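Probable hydrogenase maturation factor HypB (Methanocaldococcus jannaschii, PDB 2HF9) binds GTP as a homodimer and probably hydrolyses it slowly, in support of nickel insertion into the metal centre of [NiFe] hydrogenases during their maturation. Local coordinates at residues A[57-62]-A[121-126]. Sequence-based numbering, arbitrary orientation.
With MG (magnesium ion), chain C; GSP (5'-guanosine-diphosphate-monothiophosphate), chain E.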
loop_
_atom_site.group_PDB
_atom_site.type_symbol
_atom_site.label_atom_id
_atom_site.label_comp_id
_atom_site.label_asym_id
_atom_site.label_seq_id
_atom_site.Cartn_x
_atom_site.Cartn_y
_atom_site.Cartn_z
ATOM N N LYS A 57 15.325 -13.291 -5.414
ATOM C CA LYS A 57 15.582 -14.667 -4.991
ATOM C C LYS A 57 15.180 -15.679 -6.061
ATOM O O LYS A 57 15.896 -16.655 -6.294
ATOM C CB LYS A 57 14.879 -14.981 -3.659
ATOM C CG LYS A 57 15.422 -14.213 -2.451
ATOM C CD LYS A 57 16.847 -14.611 -2.118
ATOM C CE LYS A 57 17.331 -13.948 -0.839
ATOM N NZ LYS A 57 18.740 -14.353 -0.553
ATOM N N LEU A 58 14.038 -15.444 -6.710
ATOM C CA LEU A 58 13.592 -16.308 -7.806
ATOM C C LEU A 58 14.552 -16.307 -8.997
ATOM O O LEU A 58 14.866 -17.374 -9.539
ATOM C CB LEU A 58 12.172 -15.952 -8.252
ATOM C CG LEU A 58 11.037 -16.316 -7.284
ATOM C CD1 LEU A 58 9.725 -15.729 -7.781
ATOM C CD2 LEU A 58 10.911 -17.823 -7.097
ATOM N N ILE A 59 15.013 -15.123 -9.397
ATOM C CA ILE A 59 16.038 -15.002 -10.445
ATOM C C ILE A 59 17.276 -15.837 -10.099
ATOM O O ILE A 59 17.681 -16.703 -10.878
ATOM C CB ILE A 59 16.444 -13.527 -10.705
ATOM C CG1 ILE A 59 15.272 -12.743 -11.303
ATOM C CG2 ILE A 59 17.659 -13.450 -11.652
ATOM C CD1 ILE A 59 15.411 -11.229 -11.174
ATOM N N ASP A 60 17.857 -15.582 -8.927
ATOM C CA ASP A 60 19.057 -16.294 -8.468
ATOM C C ASP A 60 18.917 -17.811 -8.547
ATOM O O ASP A 60 19.858 -18.514 -8.921
ATOM C CB ASP A 60 19.392 -15.911 -7.023
ATOM C CG ASP A 60 19.927 -14.503 -6.895
ATOM O OD1 ASP A 60 20.130 -13.841 -7.929
ATOM O OD2 ASP A 60 20.145 -14.056 -5.749
ATOM N N ASN A 61 17.738 -18.309 -8.194
ATOM C CA ASN A 61 17.550 -19.742 -8.035
ATOM C C ASN A 61 16.981 -20.460 -9.258
ATOM O O ASN A 61 16.973 -21.689 -9.307
ATOM C CB ASN A 61 16.764 -20.029 -6.747
ATOM C CG ASN A 61 17.586 -19.722 -5.499
ATOM O OD1 ASN A 61 18.517 -20.459 -5.166
ATOM N ND2 ASN A 61 17.267 -18.615 -4.825
ATOM N N LEU A 62 16.562 -19.693 -10.264
ATOM C CA LEU A 62 15.977 -20.266 -11.478
ATOM C C LEU A 62 16.771 -19.963 -12.749
ATOM O O LEU A 62 16.500 -20.551 -13.800
ATOM C CB LEU A 62 14.524 -19.800 -11.652
ATOM C CG LEU A 62 13.472 -20.309 -10.664
ATOM C CD1 LEU A 62 12.170 -19.514 -10.810
ATOM C CD2 LEU A 62 13.225 -21.801 -10.833
ATOM N N LEU A 121 10.964 -17.138 -18.784
ATOM C CA LEU A 121 10.122 -16.636 -17.699
ATOM C C LEU A 121 10.089 -15.117 -17.680
ATOM O O LEU A 121 11.118 -14.466 -17.848
ATOM C CB LEU A 121 10.623 -17.132 -16.337
ATOM C CG LEU A 121 10.729 -18.633 -16.061
ATOM C CD1 LEU A 121 11.248 -18.865 -14.647
ATOM C CD2 LEU A 121 9.396 -19.332 -16.261
ATOM N N LEU A 122 8.901 -14.563 -17.460
ATOM C CA LEU A 122 8.735 -13.124 -17.296
ATOM C C LEU A 122 8.135 -12.806 -15.931
ATOM O O LEU A 122 7.037 -13.263 -15.607
ATOM C CB LEU A 122 7.854 -12.546 -18.414
ATOM C CG LEU A 122 7.503 -11.053 -18.346
ATOM C CD1 LEU A 122 8.744 -10.168 -18.409
ATOM C CD2 LEU A 122 6.524 -10.681 -19.454
ATOM N N PHE A 123 8.866 -12.030 -15.137
ATOM C CA PHE A 123 8.377 -11.569 -13.840
ATOM C C PHE A 123 8.026 -10.093 -13.947
ATOM O O PHE A 123 8.888 -9.262 -14.243
ATOM C CB PHE A 123 9.423 -11.767 -12.730
ATOM C CG PHE A 123 9.845 -13.204 -12.510
ATOM C CD1 PHE A 123 11.151 -13.490 -12.100
ATOM C CD2 PHE A 123 8.954 -14.260 -12.693
ATOM C CE1 PHE A 123 11.567 -14.804 -11.879
ATOM C CE2 PHE A 123 9.359 -15.584 -12.481
ATOM C CZ PHE A 123 10.673 -15.855 -12.073
ATOM N N ILE A 124 6.759 -9.770 -13.715
ATOM C CA ILE A 124 6.313 -8.384 -13.736
ATOM C C ILE A 124 6.024 -7.905 -12.319
ATOM O O ILE A 124 5.151 -8.458 -11.644
ATOM C CB ILE A 124 5.037 -8.199 -14.595
ATOM C CG1 ILE A 124 5.211 -8.822 -15.985
ATOM C CG2 ILE A 124 4.660 -6.715 -14.683
ATOM C CD1 ILE A 124 3.980 -8.685 -16.879
ATOM N N GLU A 125 6.757 -6.891 -11.863
ATOM C CA GLU A 125 6.433 -6.281 -10.579
ATOM C C GLU A 125 5.458 -5.135 -10.778
ATOM O O GLU A 125 5.813 -4.082 -11.313
ATOM C CB GLU A 125 7.670 -5.808 -9.815
ATOM C CG GLU A 125 7.317 -5.301 -8.421
ATOM C CD GLU A 125 8.518 -5.083 -7.537
ATOM O OE1 GLU A 125 9.578 -5.673 -7.809
ATOM O OE2 GLU A 125 8.413 -4.309 -6.561
ATOM N N ASN A 126 4.223 -5.366 -10.349
ATOM C CA ASN A 126 3.166 -4.378 -10.431
ATOM C C ASN A 126 3.409 -3.268 -9.413
ATOM O O ASN A 126 4.294 -3.380 -8.559
ATOM C CB ASN A 126 1.820 -5.055 -10.159
ATOM C CG ASN A 126 0.695 -4.482 -10.989
ATOM O OD1 ASN A 126 0.562 -3.263 -11.137
ATOM N ND2 ASN A 126 -0.138 -5.363 -11.523
HETATM MG MG MG C . 9.821 -3.478 -5.177
HETATM P PG GSP E . 7.935 -1.749 -3.250
HETATM O O3B GSP E . 8.367 -2.814 -2.125
HETATM S S1G GSP E . 6.227 -1.521 -3.208
HETATM O O2G GSP E . 8.662 -0.439 -2.895
HETATM O O3G GSP E . 8.405 -2.250 -4.626
HETATM P PB GSP E . 8.557 -4.396 -2.380
HETATM O O1B GSP E . 7.257 -5.067 -2.171
HETATM O O2B GSP E . 9.165 -4.712 -3.685
HETATM P PA GSP E . 11.054 -5.020 -1.021
HETATM O O1A GSP E . 11.507 -6.236 -1.737
HETATM O O2A GSP E . 11.782 -3.808 -1.475
HETATM O O3A GSP E . 9.459 -4.824 -1.112
HETATM O "O5'" GSP E . 11.210 -5.278 0.553
HETATM C "C5'" GSP E . 10.816 -4.301 1.496
HETATM C "C4'" GSP E . 11.650 -4.441 2.765
HETATM O "O4'" GSP E . 11.291 -5.617 3.473
HETATM C "C3'" GSP E . 13.142 -4.543 2.497
HETATM O "O3'" GSP E . 13.770 -3.800 3.517
HETATM C "C2'" GSP E . 13.451 -6.016 2.654
HETATM O "O2'" GSP E . 14.751 -6.240 3.129
HETATM C "C1'" GSP E . 12.427 -6.439 3.690
HETATM N N9 GSP E . 11.949 -7.829 3.619
HETATM C C8 GSP E . 11.349 -8.472 2.564
HETATM N N7 GSP E . 11.024 -9.720 2.967
HETATM C C5 GSP E . 11.390 -9.874 4.261
HETATM C C6 GSP E . 11.288 -10.938 5.157
HETATM O O6 GSP E . 10.777 -12.000 4.805
HETATM N N1 GSP E . 11.759 -10.783 6.448
HETATM C C2 GSP E . 12.333 -9.586 6.844
HETATM N N2 GSP E . 12.791 -9.443 8.083
HETATM N N3 GSP E . 12.430 -8.532 5.953
HETATM C C4 GSP E . 11.962 -8.682 4.684
HETATM O O HOH W 1 11.204 -2.696 -3.895
#
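F123 pushes its ring against segment 57-62 of helix 51-62 and meets three side chains. Its CE1 lies 3.9 Å from CB of L58, an oblique approach, and its CD1 4.3 Å from CG1 of I59. At the ring edge come the backbone N of I59, 4.3 Å from CE1, and CD1 of L62, 4.2 Å from CZ. The same L62 methyl reaches CD1 of L121 at 4.0 Å, and L62 crosses both strand side chains at about a right angle. CG of F123 stands anti to the carbonyl carbon (chi1 -60°), beside the backbone N. All these side chains are apolar and buried. F43 meets the F123 ring with planes about 85° apart.

Two residues on, the extended side chain of E125 carries OE2 to the magnesium ion, 2.1 Å away, where T52 and D80 also bind. The contact thus packs helix 51-62, which begins in the P-loop of this P-loop NTPase fold, against the strand bearing this metal ligand. Segment 57-62 and strand 121-125 run nearly antiparallel (169°), their axes 10.9 Å apart at closest approach. That strand lies between 68-74 and 39-45 in the parallel sheet, and helix 211-224 adds F211 against L58.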